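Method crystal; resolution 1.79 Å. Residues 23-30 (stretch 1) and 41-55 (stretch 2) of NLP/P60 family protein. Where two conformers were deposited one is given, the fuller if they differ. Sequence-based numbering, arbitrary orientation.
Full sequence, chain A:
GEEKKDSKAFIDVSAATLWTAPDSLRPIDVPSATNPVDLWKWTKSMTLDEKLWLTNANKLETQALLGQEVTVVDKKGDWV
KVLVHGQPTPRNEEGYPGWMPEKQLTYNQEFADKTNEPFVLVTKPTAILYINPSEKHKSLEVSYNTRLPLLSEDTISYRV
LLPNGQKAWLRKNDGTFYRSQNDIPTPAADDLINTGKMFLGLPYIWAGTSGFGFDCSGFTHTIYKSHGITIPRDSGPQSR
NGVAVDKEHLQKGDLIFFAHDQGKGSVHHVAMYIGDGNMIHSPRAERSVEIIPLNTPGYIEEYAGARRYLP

Stretch 1 (23-30) DSLRPIDV
Stretch 2, residues 41-55: KWTKSMTLDEKLWLT

How does the backbone bring the two stretches together? Stretch 1 is a loop that tightens into a 3-10 segment at 27-29, where D29 N donates to R26 O at 2.9 Å. Stretch 2 opens inside a helix that began earlier in the chain, passes through a non-helical M46 and T47, and enters a second helix at L48 that runs on beyond T55. The closest CA pair is D29 CA and W42 CA, 6.3 Å apart, and the two stretches together bury 458 Å². R26, extended at phi/psi -86/166°, points its CB toward stretch 2, and so does I28 at -64/-19°.

Why does the R26 side chain take an m, t, m path with chi4 at -172°? This course carries the guanidinium to D29 on its own stretch and to the second helix on the other. R26 NE donates to D29 OD2 at 2.8 Å and R26 NH2 to D29 OD1 at 2.9 Å, a two-pronged salt bridge; R26 N also donates to D29 OD2, at 2.8 Å. At the guanidinium edge, R26 NH1 donates to E50 O at 2.9 Å, with a weak bond from R26 NH2 to E50 O at 3.3 Å. W53 (chi1 177°, chi2 85°) lies over one guanidinium face, its CE3 3.2 Å from R26 CZ. R26 CD sits 3.7 Å from the centroid of the W53 six-membered ring, 13° off the normal, a CH-pi contact. S24 O meets the edge of this ring, 3.6 Å from W53 CH2.

What does D29 do beyond holding the arginine? With chi1 at -56° and chi2 at -54°, its CB points sideways but its carboxylate comes nearer to stretch 2. W42, t with chi2 at 48°, brings its indole edge to meet it, and W42 NE1 donates to D29 OD1 at 2.9 Å and a nearly straight 173°. OD1 thus accepts from both R26 and W42, tying the salt bridge to the first helix. I28 O also lies near the plane of the W42 ring, 3.3 Å from W42 CD1.

How does I28 fit at the break between the helices? Its t, t side chain reaches selenomethionine M46 (m, t, m), with I28 CD1 3.8 Å from M46 CG, and approaches S45, with I28 CG1 3.4 Å from S45 OG. A water donates to I28 O at 2.8 Å and to S45 OG at 2.6 Å, bridging the stretches. E50 (m, t, chi3 -46°) folds back to accept from T47 N through E50 OE1 at 2.9 Å, while T47, chi1 p, caps the helix by accepting from E50 N at T47 OG1, 3.1 Å away.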

ATOM      1  N   ASP A  23     -17.109 -13.197   3.135  1.00 17.60           N
ATOM      2  CA  ASP A  23     -17.461 -14.039   4.295  0.50 20.24           C
ATOM      3  C   ASP A  23     -16.400 -15.039   4.691  1.00 20.90           C
ATOM      4  O   ASP A  23     -16.734 -16.158   5.128  1.00 23.24           O
ATOM      5  CB  ASP A  23     -18.709 -14.878   3.995  0.50 22.01           C
ATOM      6  CG  ASP A  23     -19.873 -14.053   3.614  0.50 21.32           C
ATOM      7  OD1 ASP A  23     -20.307 -13.268   4.472  0.50 16.26           O
ATOM      8  OD2 ASP A  23     -20.348 -14.216   2.464  0.50 20.93           O
ATOM      9  N   SER A  24     -15.126 -14.686   4.533  1.00 20.18           N
ATOM     10  CA  SER A  24     -14.038 -15.637   4.806  1.00 19.79           C
ATOM     11  C   SER A  24     -13.252 -15.271   6.053  1.00 18.90           C
ATOM     12  O   SER A  24     -12.159 -15.785   6.260  1.00 23.43           O
ATOM     13  CB  SER A  24     -13.084 -15.683   3.611  1.00 21.74           C
ATOM     14  OG  SER A  24     -13.774 -16.265   2.522  1.00 26.47           O
ATOM     15  N   LEU A  25     -13.798 -14.403   6.888  1.00 14.93           N
ATOM     16  CA  LEU A  25     -13.039 -13.924   8.059  1.00 15.05           C
ATOM     17  C   LEU A  25     -12.960 -15.017   9.118  1.00 15.68           C
ATOM     18  O   LEU A  25     -13.928 -15.720   9.339  1.00 15.79           O
ATOM     19  CB  LEU A  25     -13.749 -12.747   8.725  1.00 17.56           C
ATOM     20  CG  LEU A  25     -13.902 -11.398   8.037  1.00 22.88           C
ATOM     21  CD1 LEU A  25     -14.788 -10.488   8.876  1.00 17.65           C
ATOM     22  CD2 LEU A  25     -12.571 -10.754   7.861  1.00 16.80           C
ATOM     23  N   ARG A  26     -11.831 -15.140   9.799  1.00 11.80           N
ATOM     24  CA  ARG A  26     -11.795 -15.796  11.102  1.00 10.31           C
ATOM     25  C   ARG A  26     -12.125 -14.790  12.188  1.00 15.21           C
ATOM     26  O   ARG A  26     -12.027 -13.574  11.970  1.00 15.89           O
ATOM     27  CB  ARG A  26     -10.389 -16.320  11.369  1.00 11.86           C
ATOM     28  CG  ARG A  26      -9.853 -17.266  10.342  1.00 12.63           C
ATOM     29  CD  ARG A  26      -8.337 -17.403  10.546  1.00 13.03           C
ATOM     30  NE  ARG A  26      -7.653 -16.148  10.281  1.00 11.18           N
ATOM     31  CZ  ARG A  26      -6.338 -16.004  10.231  1.00 11.45           C
ATOM     32  NH1 ARG A  26      -5.526 -17.035  10.481  1.00 10.85           N
ATOM     33  NH2 ARG A  26      -5.835 -14.815   9.911  1.00 14.47           N
ATOM     34  N   PRO A  27     -12.427 -15.274  13.402  1.00 15.12           N
ATOM     35  CA  PRO A  27     -12.666 -14.329  14.492  1.00 16.09           C
ATOM     36  C   PRO A  27     -11.481 -13.376  14.745  1.00 16.23           C
ATOM     37  O   PRO A  27     -11.696 -12.213  15.021  1.00 16.43           O
ATOM     38  CB  PRO A  27     -12.924 -15.227  15.689  1.00 17.74           C
ATOM     39  CG  PRO A  27     -13.497 -16.486  15.096  1.00 17.37           C
ATOM     40  CD  PRO A  27     -12.861 -16.652  13.743  1.00 17.60           C
ATOM     41  N   ILE A  28     -10.249 -13.871  14.626  1.00 14.61           N
ATOM     42  CA  ILE A  28      -9.052 -13.027  14.780  1.00 13.80           C
ATOM     43  C   ILE A  28      -8.960 -11.941  13.696  1.00 11.96           C
ATOM     44  O   ILE A  28      -8.260 -10.976  13.881  1.00 12.93           O
ATOM     45  CB  ILE A  28      -7.750 -13.883  14.768  1.00 13.31           C
ATOM     46  CG1 ILE A  28      -6.615 -13.142  15.489  1.00 16.22           C
ATOM     47  CG2 ILE A  28      -7.406 -14.366  13.344  1.00 11.24           C
ATOM     48  CD1 ILE A  28      -5.537 -14.095  16.036  1.00 14.91           C
ATOM     49  N   ASP A  29      -9.673 -12.086  12.580  1.00 12.25           N
ATOM     50  CA  ASP A  29      -9.599 -11.084  11.518  1.00 12.23           C
ATOM     51  C   ASP A  29     -10.601  -9.926  11.647  1.00 12.05           C
ATOM     52  O   ASP A  29     -10.567  -8.967  10.856  1.00 10.71           O
ATOM     53  CB  ASP A  29      -9.779 -11.720  10.156  1.00 14.22           C
ATOM     54  CG  ASP A  29      -8.808 -12.807   9.909  1.00 15.11           C
ATOM     55  OD1 ASP A  29      -7.597 -12.524  10.052  1.00 11.29           O
ATOM     56  OD2 ASP A  29      -9.269 -13.944   9.633  1.00 11.56           O
ATOM     57  N   VAL A  30     -11.453 -10.000  12.653  1.00 12.65           N
ATOM     58  CA  VAL A  30     -12.532  -9.034  12.849  1.00 13.93           C
ATOM     59  C   VAL A  30     -12.033  -7.608  12.899  1.00 14.09           C
ATOM     60  O   VAL A  30     -12.620  -6.751  12.238  1.00 13.56           O
ATOM     61  CB  VAL A  30     -13.431  -9.403  14.066  1.00 16.39           C
ATOM     62  CG1 VAL A  30     -14.339  -8.226  14.483  1.00 18.91           C
ATOM     63  CG2 VAL A  30     -14.284 -10.644  13.726  1.00 20.76           C
ATOM     64  N   LYS A  41      -3.899  -4.122  16.318  1.00 13.76           N
ATOM     65  CA  LYS A  41      -4.521  -5.262  16.970  1.00 14.31           C
ATOM     66  C   LYS A  41      -4.588  -6.485  16.067  1.00 12.59           C
ATOM     67  O   LYS A  41      -4.274  -7.590  16.508  1.00 16.86           O
ATOM     68  CB  LYS A  41      -5.929  -4.956  17.442  1.00 13.88           C
ATOM     69  CG  LYS A  41      -6.552  -6.111  18.207  1.00 19.63           C
ATOM     70  CD  LYS A  41      -8.051  -5.900  18.488  1.00 32.31           C
ATOM     71  CE  LYS A  41      -8.344  -5.486  19.898  1.00 43.18           C
ATOM     72  NZ  LYS A  41      -9.738  -5.908  20.254  1.00 48.48           N
ATOM     73  N   TRP A  42      -4.985  -6.305  14.809  1.00 12.34           N
ATOM     74  CA  TRP A  42      -5.077  -7.439  13.891  1.00 11.48           C
ATOM     75  C   TRP A  42      -3.739  -8.169  13.726  1.00 14.90           C
ATOM     76  O   TRP A  42      -3.635  -9.374  13.997  1.00 16.08           O
ATOM     77  CB  TRP A  42      -5.546  -6.974  12.535  1.00 11.64           C
ATOM     78  CG  TRP A  42      -5.725  -8.062  11.540  1.00 12.19           C
ATOM     79  CD1 TRP A  42      -6.388  -9.246  11.728  1.00 17.13           C
ATOM     80  CD2 TRP A  42      -5.328  -8.036  10.179  1.00 10.39           C
ATOM     81  NE1 TRP A  42      -6.381  -9.975  10.569  1.00 14.66           N
ATOM     82  CE2 TRP A  42      -5.755  -9.255   9.595  1.00 13.56           C
ATOM     83  CE3 TRP A  42      -4.601  -7.122   9.385  1.00  9.46           C
ATOM     84  CZ2 TRP A  42      -5.491  -9.576   8.266  1.00 12.14           C
ATOM     85  CZ3 TRP A  42      -4.358  -7.429   8.078  1.00 10.92           C
ATOM     86  CH2 TRP A  42      -4.805  -8.638   7.509  1.00 12.47           C
ATOM     87  N   THR A  43      -2.712  -7.441  13.318  1.00 11.34           N
ATOM     88  CA  THR A  43      -1.423  -8.068  13.011  1.00 14.14           C
ATOM     89  C   THR A  43      -0.679  -8.532  14.251  1.00 14.52           C
ATOM     90  O   THR A  43      -0.039  -9.602  14.254  1.00 13.74           O
ATOM     91  CB  THR A  43      -0.503  -7.127  12.192  1.00 17.16           C
ATOM     92  OG1 THR A  43      -0.361  -5.880  12.867  1.00 17.30           O
ATOM     93  CG2 THR A  43      -1.062  -6.921  10.807  1.00 19.69           C
ATOM     94  N   LYS A  44      -0.748  -7.752  15.320  1.00 13.99           N
ATOM     95  CA  LYS A  44       0.038  -8.081  16.499  1.00 13.87           C
ATOM     96  C   LYS A  44      -0.582  -9.246  17.298  1.00 15.64           C
ATOM     97  O   LYS A  44       0.109  -9.893  18.046  1.00 15.74           O
ATOM     98  CB  LYS A  44       0.278  -6.834  17.372  1.00 16.57           C
ATOM     99  CG  LYS A  44       1.195  -5.852  16.647  1.00 22.08           C
ATOM    100  CD  LYS A  44       1.722  -4.693  17.487  1.00 28.17           C
ATOM    101  CE  LYS A  44       2.646  -3.754  16.634  1.00 35.33           C
ATOM    102  NZ  LYS A  44       3.635  -4.405  15.648  1.00 29.29           N
ATOM    103  N   SER A  45      -1.870  -9.515  17.103  1.00 14.30           N
ATOM    104  CA  SER A  45      -2.571 -10.606  17.776  0.60 13.13           C
ATOM    105  C   SER A  45      -2.284 -11.977  17.146  1.00 12.51           C
ATOM    106  O   SER A  45      -2.502 -13.005  17.782  1.00 13.55           O
ATOM    107  CB  SER A  45      -4.081 -10.366  17.756  0.60 12.98           C
ATOM    108  OG  SER A  45      -4.645 -10.503  16.459  0.60 11.93           O
HETATM  109  N   MSE A  46      -1.831 -11.979  15.890  1.00 14.15           N
HETATM  110  CA  MSE A  46      -1.667 -13.218  15.136  1.00 12.35           C
HETATM  111  C   MSE A  46      -0.337 -13.929  15.379  1.00 15.24           C
HETATM  112  O   MSE A  46       0.753 -13.321  15.394  1.00 14.10           O
HETATM  113  CB  MSE A  46      -1.829 -12.952  13.634  1.00 13.40           C
HETATM  114  CG  MSE A  46      -3.286 -12.830  13.199  1.00 13.44           C
HETATM  115 SE   MSE A  46      -3.354 -12.625  11.289  0.75  9.04          SE
HETATM  116  CE  MSE A  46      -2.940 -10.697  11.073  1.00 20.91           C
ATOM    117  N   THR A  47      -0.435 -15.232  15.572  1.00 12.04           N
ATOM    118  CA  THR A  47       0.725 -16.089  15.520  1.00 12.98           C
ATOM    119  C   THR A  47       1.272 -16.144  14.091  1.00 11.36           C
ATOM    120  O   THR A  47       0.588 -15.771  13.112  1.00 12.35           O
ATOM    121  CB  THR A  47       0.392 -17.504  15.908  1.00  9.98           C
ATOM    122  OG1 THR A  47      -0.590 -18.022  14.983  1.00 12.58           O
ATOM    123  CG2 THR A  47      -0.089 -17.632  17.390  1.00 13.38           C
ATOM    124  N   LEU A  48       2.484 -16.658  13.953  1.00 11.79           N
ATOM    125  CA  LEU A  48       3.036 -16.938  12.622  1.00  9.58           C
ATOM    126  C   LEU A  48       2.111 -17.801  11.764  1.00  9.28           C
ATOM    127  O   LEU A  48       1.859 -17.470  10.588  1.00 11.25           O
ATOM    128  CB  LEU A  48       4.453 -17.528  12.689  1.00 11.34           C
ATOM    129  CG  LEU A  48       5.102 -17.893  11.369  1.00 15.87           C
ATOM    130  CD1 LEU A  48       5.249 -16.628  10.454  1.00 18.31           C
ATOM    131  CD2 LEU A  48       6.442 -18.631  11.564  1.00 17.57           C
ATOM    132  N   ASP A  49       1.640 -18.926  12.314  1.00 12.19           N
ATOM    133  CA  ASP A  49       0.762 -19.820  11.556  1.00 13.99           C
ATOM    134  C   ASP A  49      -0.478 -19.057  11.084  1.00 12.05           C
ATOM    135  O   ASP A  49      -0.957 -19.271   9.970  1.00 10.61           O
ATOM    136  CB  ASP A  49       0.295 -21.021  12.401  1.00 13.25           C
ATOM    137  CG  ASP A  49       1.364 -22.093  12.580  1.00 16.68           C
ATOM    138  OD1 ASP A  49       2.237 -22.255  11.701  1.00 17.05           O
ATOM    139  OD2 ASP A  49       1.323 -22.778  13.630  1.00 16.92           O
ATOM    140  N   GLU A  50      -1.002 -18.186  11.949  1.00 11.43           N
ATOM    141  CA  GLU A  50      -2.237 -17.431  11.591  1.00 12.09           C
ATOM    142  C   GLU A  50      -1.978 -16.426  10.443  1.00 10.77           C
ATOM    143  O   GLU A  50      -2.842 -16.235   9.569  1.00 10.05           O
ATOM    144  CB  GLU A  50      -2.847 -16.768  12.794  1.00 12.94           C
ATOM    145  CG  GLU A  50      -3.578 -17.765  13.675  1.00  9.65           C
ATOM    146  CD  GLU A  50      -3.853 -17.241  15.038  1.00 12.81           C
ATOM    147  OE1 GLU A  50      -2.918 -16.656  15.647  1.00 13.59           O
ATOM    148  OE2 GLU A  50      -5.002 -17.420  15.517  1.00 16.42           O
ATOM    149  N   LYS A  51      -0.776 -15.847  10.419  1.00 10.14           N
ATOM    150  CA  LYS A  51      -0.384 -14.972   9.326  1.00 10.49           C
ATOM    151  C   LYS A  51      -0.203 -15.762   8.034  1.00 12.76           C
ATOM    152  O   LYS A  51      -0.647 -15.329   6.942  1.00 11.11           O
ATOM    153  CB  LYS A  51       0.905 -14.227   9.686  1.00 10.29           C
ATOM    154  CG  LYS A  51       0.721 -13.147  10.726  1.00 13.67           C
ATOM    155  CD  LYS A  51       2.029 -12.415  11.015  1.00 10.89           C
ATOM    156  CE  LYS A  51       1.789 -11.263  12.028  1.00 12.79           C
ATOM    157  NZ  LYS A  51       3.122 -10.757  12.535  1.00 14.13           N
ATOM    158  N   LEU A  52       0.441 -16.921   8.139  1.00 12.18           N
ATOM    159  CA  LEU A  52       0.726 -17.748   6.935  1.00 11.75           C
ATOM    160  C   LEU A  52      -0.522 -18.278   6.267  1.00 12.55           C
ATOM    161  O   LEU A  52      -0.557 -18.420   5.048  1.00 13.53           O
ATOM    162  CB  LEU A  52       1.678 -18.906   7.256  1.00 10.87           C
ATOM    163  CG  LEU A  52       3.118 -18.485   7.596  1.00 16.08           C
ATOM    164  CD1 LEU A  52       3.928 -19.663   8.158  1.00 16.25           C
ATOM    165  CD2 LEU A  52       3.821 -17.868   6.354  1.00 15.93           C
ATOM    166  N   TRP A  53      -1.558 -18.545   7.057  1.00 12.85           N
ATOM    167  CA  TRP A  53      -2.874 -18.938   6.510  1.00 11.24           C
ATOM    168  C   TRP A  53      -3.442 -17.986   5.463  1.00 11.52           C
ATOM    169  O   TRP A  53      -4.052 -18.409   4.485  1.00 10.76           O
ATOM    170  CB  TRP A  53      -3.867 -19.037   7.637  1.00 11.69           C
ATOM    171  CG  TRP A  53      -5.290 -19.372   7.253  1.00 10.90           C
ATOM    172  CD1 TRP A  53      -5.794 -20.630   7.065  1.00 16.20           C
ATOM    173  CD2 TRP A  53      -6.417 -18.469   7.128  1.00 13.05           C
ATOM    174  NE1 TRP A  53      -7.136 -20.580   6.816  1.00 12.44           N
ATOM    175  CE2 TRP A  53      -7.556 -19.269   6.839  1.00 12.70           C
ATOM    176  CE3 TRP A  53      -6.576 -17.082   7.230  1.00 12.91           C
ATOM    177  CZ2 TRP A  53      -8.857 -18.716   6.639  1.00 13.98           C
ATOM    178  CZ3 TRP A  53      -7.869 -16.518   7.047  1.00 14.23           C
ATOM    179  CH2 TRP A  53      -8.987 -17.343   6.746  1.00 14.84           C
ATOM    180  N   LEU A  54      -3.230 -16.690   5.681  1.00 12.57           N
ATOM    181  CA  LEU A  54      -3.634 -15.676   4.684  1.00 12.79           C
ATOM    182  C   LEU A  54      -3.094 -15.955   3.292  1.00 11.95           C
ATOM    183  O   LEU A  54      -3.842 -15.846   2.315  1.00 13.89           O
ATOM    184  CB  LEU A  54      -3.238 -14.276   5.163  1.00 13.83           C
ATOM    185  CG  LEU A  54      -3.933 -13.868   6.467  1.00 18.69           C
ATOM    186  CD1 LEU A  54      -3.259 -12.595   7.050  1.00 10.36           C
ATOM    187  CD2 LEU A  54      -5.425 -13.662   6.201  1.00  8.91           C
ATOM    188  N   THR A  55      -1.811 -16.347   3.203  1.00 10.65           N
ATOM    189  CA  THR A  55      -1.160 -16.746   1.962  1.00 11.91           C
ATOM    190  C   THR A  55      -1.543 -18.168   1.539  1.00 10.80           C
ATOM    191  O   THR A  55      -1.971 -18.410   0.417  1.00 11.63           O
ATOM    192  CB  THR A  55       0.398 -16.749   2.133  1.00 11.43           C
ATOM    193  OG1 THR A  55       0.816 -15.457   2.618  1.00 12.63           O
ATOM    194  CG2 THR A  55       1.072 -17.096   0.827  1.00 11.83           C
TER
HETATM  195  O   HOH W   1      -7.133  -9.787  16.182  1.00 18.92           O